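Local coordinates for protein HMG-CoA Lyase (Bacillus subtilis subsp. subtilis, PDB 1YDO) that belongs to the HMGL-like family and folds as a TIM barrel, eight parallel strands ringed by helices, at residues A[114-117]-A[118-121]; A[14-17]-A[18-22]; A[106-109]-A[110-114]. One frame throughout, in Å; residues are numbered along the deposited sequence.

All three contacts are local turns beyond the C-terminal ends of barrel strands, the side on which TIM barrels carry their active sites. Contact 2 follows strand 8-11; contact 3 follows strand 97-103 and runs directly into contact 1, with which it shares Asn114. The centres of contacts 1 and 3 are about 8 Å apart, and Thr117 OG1 lies 2.8 Å from Glu106 OE2 in a probable hydrogen bond that ties the start of helix 117-133 back to helix 106-110. Contact 2 stands apart, its centre about 24 Å from that of contact 1 and about 20 Å from that of contact 3, with nearest atoms about 9 Å from contact 3.

Contact 1: A[114-117]-A[118-121]; sequences NKST and SESL
Ser118 meets Ser116 hydroxyl to hydroxyl: the two OG atoms are 2.7 Å apart in a hydrogen bond whose direction is open. Ser116 OG is turned in between its own backbone N and carbonyl carbon (chi1 73°), which carries it over the first turn of helix 117-133 and within reach of Ser118 and Glu119 together. Glu119 comes next and folds back on Ser116. Its CG stands beside its own backbone N (chi1 -67°), and the extended chain then brings OE2 to 3.5 Å from Ser116 N, a weak but fairly straight bond. The same OE2 is 3.2 Å from Ser116 OG, where the single hydroxyl proton has two candidate acceptors. Near the other oxygen, OE1, the Lys115 chain crosses that of Glu119 at about a right angle; Lys115 NZ stops 4.4 Å from Glu119 OE1, too far for a salt bridge, where opposite charges would probably attract weakly. Ser120 gives its N-H to Ser116 O at 2.8 Å in a nearly straight bond, the first regular turn of the helix. Its OG lies 3.7 Å from Lys115 CB, while its probable polar partner is the Asn109 side chain on the preceding helix. Leu121 N reaches Thr117 O at 2.8 Å and continues the helical pattern. The Leu121 side chain packs on Ala165 and Phe169 of helix 156-169, and Thr117, buried against Met102, bonds through OG1 to Glu106. A serine at the N-cap, followed three residues on by a glutamate whose carboxylate returns to the serine N-H, has the sequence and general shape of a capping box, here with a weak return bond, at the head of an outer helix of the TIM barrel.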
# COMPACT_ATOMS: atom_id res chain seq x y z
N ASN A 114 -23.84 21.42 3.19
CA ASN A 114 -24.35 22.75 2.89
C ASN A 114 -24.38 23.71 4.08
O ASN A 114 -25.44 24.00 4.64
CB ASN A 114 -25.75 22.66 2.26
CG ASN A 114 -26.08 23.86 1.38
OD1 ASN A 114 -26.31 24.96 1.88
ND2 ASN A 114 -26.08 23.65 0.07
N LYS A 115 -23.20 24.20 4.45
CA LYS A 115 -23.02 25.13 5.55
C LYS A 115 -21.58 25.60 5.55
O LYS A 115 -20.66 24.81 5.32
CB LYS A 115 -23.35 24.47 6.90
CG LYS A 115 -24.83 24.40 7.19
CD LYS A 115 -25.15 23.56 8.42
CE LYS A 115 -26.65 23.44 8.61
NZ LYS A 115 -27.31 24.76 8.83
N SER A 116 -21.37 26.89 5.78
CA SER A 116 -20.02 27.44 5.79
C SER A 116 -19.26 26.85 6.97
O SER A 116 -19.86 26.37 7.93
CB SER A 116 -20.05 28.97 5.92
OG SER A 116 -20.42 29.35 7.23
N THR A 117 -17.94 26.90 6.88
CA THR A 117 -17.11 26.37 7.94
C THR A 117 -17.53 26.96 9.28
O THR A 117 -17.60 26.25 10.29
CB THR A 117 -15.62 26.70 7.68
OG1 THR A 117 -15.47 28.10 7.42
CG2 THR A 117 -15.10 25.90 6.50
N SER A 118 -17.86 28.25 9.30
CA SER A 118 -18.28 28.92 10.53
C SER A 118 -19.58 28.33 11.05
O SER A 118 -19.69 27.99 12.21
CB SER A 118 -18.46 30.42 10.30
OG SER A 118 -19.51 30.67 9.38
N GLU A 119 -20.55 28.24 10.16
CA GLU A 119 -21.85 27.70 10.50
C GLU A 119 -21.69 26.32 11.09
O GLU A 119 -22.23 26.03 12.16
CB GLU A 119 -22.74 27.64 9.27
CG GLU A 119 -23.11 29.01 8.73
CD GLU A 119 -23.93 28.92 7.46
OE1 GLU A 119 -24.99 28.26 7.47
OE2 GLU A 119 -23.51 29.53 6.44
N SER A 120 -20.95 25.46 10.40
CA SER A 120 -20.73 24.11 10.91
C SER A 120 -20.04 24.18 12.25
O SER A 120 -20.44 23.51 13.21
CB SER A 120 -19.87 23.28 9.94
OG SER A 120 -20.60 22.91 8.79
N LEU A 121 -19.01 25.00 12.32
CA LEU A 121 -18.27 25.15 13.56
C LEU A 121 -19.25 25.42 14.69
O LEU A 121 -19.20 24.80 15.75
CB LEU A 121 -17.28 26.30 13.45
CG LEU A 121 -16.24 26.45 14.57
CD1 LEU A 121 -15.28 25.26 14.57
CD2 LEU A 121 -15.47 27.73 14.35

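Contact 2: A[14-17]-A[18-22]; sequences PRDG and LQNEP
Gln19 N donates to Arg15 O at 2.9 Å, a nearly straight bond (167°) that links helix 13-17 to the 3-10 segment 18-20. One residue on, Asn20 N reaches Gly17 O at 3.2 Å as the chain tightens into the 3-10 segment. Beside this backbone run, Arg15 NH2 and Asp16 OD2 form a salt bridge of 3.0 Å, and Asp16 CB lies over one face of the guanidinium. Arg15 NH1 also forms a salt bridge with Glu46. The Gln19 side chain runs alongside Arg15 in the same direction, its amide at the guanidinium edge and turned 73° from that plane. The whole turn follows strand 8-11, the first strand of the TIM barrel, and forms part of the loop layer at the C-terminal end of the strands. Asn20 leans toward Asp16, its CB and CG close to Asp16 O and its amide turned 85° from the carboxylate plane; ND2 is held by Gly239 O. Glu21 places its CG 3.4 Å from Gly17 O and sends its carboxylate to Gly238 N and Lys286. Further out, Leu18 CD2 packs 3.7 Å from Pro14 CA, and Trp33 of helix 27-38 touches both residues.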
# COMPACT_ATOMS: atom_id res chain seq x y z
N PRO A 14 -18.45 -0.43 9.34
CA PRO A 14 -19.91 -0.47 9.37
C PRO A 14 -20.54 0.88 9.08
O PRO A 14 -21.74 0.97 8.83
CB PRO A 14 -20.21 -0.98 10.78
CG PRO A 14 -19.05 -0.52 11.57
CD PRO A 14 -17.88 -0.78 10.65
N ARG A 15 -19.75 1.94 9.10
CA ARG A 15 -20.32 3.23 8.83
C ARG A 15 -19.77 3.82 7.54
O ARG A 15 -20.44 3.75 6.50
CB ARG A 15 -20.06 4.17 10.00
CG ARG A 15 -20.83 5.46 9.91
CD ARG A 15 -19.86 6.62 9.96
NE ARG A 15 -19.47 7.11 8.65
CZ ARG A 15 -18.36 7.81 8.41
NH1 ARG A 15 -17.52 8.09 9.39
NH2 ARG A 15 -18.10 8.24 7.18
N ASP A 16 -18.57 4.39 7.60
CA ASP A 16 -17.93 5.00 6.42
C ASP A 16 -17.80 3.98 5.28
O ASP A 16 -17.79 4.35 4.10
CB ASP A 16 -16.54 5.54 6.77
CG ASP A 16 -16.04 6.58 5.77
OD1 ASP A 16 -14.91 7.09 5.94
OD2 ASP A 16 -16.78 6.90 4.81
N GLY A 17 -17.72 2.71 5.64
CA GLY A 17 -17.61 1.69 4.62
C GLY A 17 -18.93 1.33 4.00
O GLY A 17 -19.07 1.34 2.78
N LEU A 18 -19.92 1.03 4.81
CA LEU A 18 -21.21 0.65 4.25
C LEU A 18 -21.95 1.78 3.52
O LEU A 18 -22.62 1.53 2.52
CB LEU A 18 -22.09 0.04 5.34
CG LEU A 18 -22.07 -1.49 5.42
CD1 LEU A 18 -20.78 -2.08 4.88
CD2 LEU A 18 -22.28 -1.89 6.86
N GLN A 19 -21.81 3.01 4.00
CA GLN A 19 -22.48 4.13 3.34
C GLN A 19 -21.80 4.52 2.05
O GLN A 19 -22.30 5.38 1.32
CB GLN A 19 -22.57 5.36 4.25
CG GLN A 19 -21.27 6.13 4.43
CD GLN A 19 -21.50 7.50 5.06
OE1 GLN A 19 -21.93 8.42 4.39
NE2 GLN A 19 -21.21 7.63 6.35
N ASN A 20 -20.67 3.89 1.77
CA ASN A 20 -19.94 4.18 0.54
C ASN A 20 -20.01 3.00 -0.45
O ASN A 20 -19.33 2.98 -1.48
CB ASN A 20 -18.48 4.53 0.87
CG ASN A 20 -18.28 6.03 1.17
OD1 ASN A 20 -18.93 6.60 2.05
ND2 ASN A 20 -17.37 6.66 0.43
N GLU A 21 -20.85 2.03 -0.14
CA GLU A 21 -21.03 0.89 -1.02
C GLU A 21 -22.41 0.93 -1.67
O GLU A 21 -23.43 1.07 -0.99
CB GLU A 21 -20.86 -0.40 -0.23
CG GLU A 21 -19.42 -0.68 0.13
CD GLU A 21 -18.54 -0.91 -1.10
OE1 GLU A 21 -19.10 -1.30 -2.15
OE2 GLU A 21 -17.31 -0.72 -1.01
N PRO A 22 -22.46 0.85 -3.00
CA PRO A 22 -23.72 0.88 -3.75
C PRO A 22 -24.51 -0.41 -3.61
O PRO A 22 -25.08 -0.93 -4.57
CB PRO A 22 -23.25 1.13 -5.18
CG PRO A 22 -21.92 0.45 -5.22
CD PRO A 22 -21.30 0.84 -3.91

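Contact 3: A[106-109]-A[110-114]; sequences ETHN and RKNIN
The His108 imidazole and the Asn112 amide meet at an angle, their planes 65° apart. Asn112 CG lies 3.7 Å above one face of the ring, displaced toward the rim; the modelled OD1 also sits over that face, too near the ring for its exact place to be trusted. His108 reaches this position because its CG is anti to the backbone N (chi1 -178°), which brings the end of the ring back to Asn112; the side chain also touches Ser103 of strand 97-103. At the second flat group, Arg110 NH2 donates a bent hydrogen bond of 2.7 Å to Asn114 OD1, which lies at the guanidinium edge and in its plane. Seen from the amide, however, that donor stands well above the carbonyl plane. Asn109 and Ile113 run side by side, Ile113 CG2 lying 3.6 Å from Asn109 O.

Backbone bonds continue the helix up to Lys111. Arg110 N binds Glu106 O at 2.8 Å and Lys111 N binds Thr107 O at 2.9 Å. Lys111 then leaves helical geometry, yet Ile113 N still returns to Asn109 O at 3.1 Å in an almost straight bond, so the loop is tied to the end of helix 106-110. Thr107 OG1 bonds to Glu151 outside this turn.

Arg110 NE is 5.5 Å from OE1 of Glu106, whose main partner is Thr117, and the guanidinium has a long, weak ion pair with Glu119. The guanidinium is thus bonded to a neutral amide, with two carboxylates farther off that would be expected to stabilise its charge.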
# COMPACT_ATOMS: atom_id res chain seq x y z
N GLU A 106 -13.80 25.10 2.51
CA GLU A 106 -15.11 25.76 2.50
C GLU A 106 -15.99 25.13 1.42
O GLU A 106 -17.13 24.74 1.69
CB GLU A 106 -14.94 27.26 2.21
CG GLU A 106 -16.16 28.10 2.55
CD GLU A 106 -16.23 28.47 4.01
OE1 GLU A 106 -17.34 28.78 4.50
OE2 GLU A 106 -15.16 28.46 4.68
N THR A 107 -15.45 25.03 0.21
CA THR A 107 -16.19 24.47 -0.92
C THR A 107 -16.70 23.06 -0.64
O THR A 107 -17.86 22.76 -0.89
CB THR A 107 -15.31 24.43 -2.18
OG1 THR A 107 -14.72 25.72 -2.37
CG2 THR A 107 -16.15 24.08 -3.41
N HIS A 108 -15.83 22.21 -0.11
CA HIS A 108 -16.20 20.84 0.21
C HIS A 108 -17.28 20.81 1.28
O HIS A 108 -18.25 20.06 1.18
CB HIS A 108 -15.00 20.04 0.71
CG HIS A 108 -15.31 18.60 0.99
ND1 HIS A 108 -15.70 17.71 0.01
CD2 HIS A 108 -15.29 17.89 2.14
CE1 HIS A 108 -15.90 16.53 0.54
NE2 HIS A 108 -15.66 16.60 1.84
N ASN A 109 -17.10 21.62 2.30
CA ASN A 109 -18.06 21.67 3.39
C ASN A 109 -19.42 22.11 2.88
O ASN A 109 -20.43 21.41 3.03
CB ASN A 109 -17.57 22.65 4.47
CG ASN A 109 -18.20 22.40 5.81
OD1 ASN A 109 -18.58 23.33 6.51
ND2 ASN A 109 -18.29 21.13 6.20
N ARG A 110 -19.45 23.28 2.25
CA ARG A 110 -20.69 23.82 1.72
C ARG A 110 -21.33 22.87 0.71
O ARG A 110 -22.55 22.86 0.55
CB ARG A 110 -20.44 25.20 1.07
CG ARG A 110 -21.65 25.79 0.36
CD ARG A 110 -21.72 27.30 0.53
NE ARG A 110 -22.09 27.68 1.90
CZ ARG A 110 -23.24 27.35 2.48
NH1 ARG A 110 -23.49 27.74 3.72
NH2 ARG A 110 -24.14 26.63 1.82
N LYS A 111 -20.51 22.07 0.03
CA LYS A 111 -21.04 21.13 -0.95
C LYS A 111 -20.97 19.71 -0.41
O LYS A 111 -20.37 18.84 -1.02
CB LYS A 111 -20.24 21.24 -2.26
CG LYS A 111 -20.93 20.60 -3.47
CD LYS A 111 -20.21 20.96 -4.76
CE LYS A 111 -20.98 20.45 -5.97
NZ LYS A 111 -20.29 20.72 -7.28
N ASN A 112 -21.60 19.49 0.74
CA ASN A 112 -21.58 18.18 1.37
C ASN A 112 -22.62 18.18 2.47
O ASN A 112 -23.43 17.26 2.58
CB ASN A 112 -20.21 17.89 1.98
CG ASN A 112 -19.57 16.64 1.40
OD1 ASN A 112 -18.47 16.25 1.82
ND2 ASN A 112 -20.24 16.01 0.44
N ILE A 113 -22.58 19.21 3.30
CA ILE A 113 -23.53 19.34 4.38
C ILE A 113 -24.18 20.72 4.28
O ILE A 113 -24.96 21.14 5.13
CB ILE A 113 -22.83 19.15 5.75
CG1 ILE A 113 -23.86 18.83 6.84
CG2 ILE A 113 -22.00 20.39 6.09
CD1 ILE A 113 -24.54 17.45 6.69
N ASN A 114 -23.84 21.42 3.19
CA ASN A 114 -24.35 22.75 2.89
C ASN A 114 -24.38 23.71 4.08
O ASN A 114 -25.44 24.00 4.64
CB ASN A 114 -25.75 22.66 2.26
CG ASN A 114 -26.08 23.86 1.38
OD1 ASN A 114 -26.31 24.96 1.88
ND2 ASN A 114 -26.08 23.65 0.07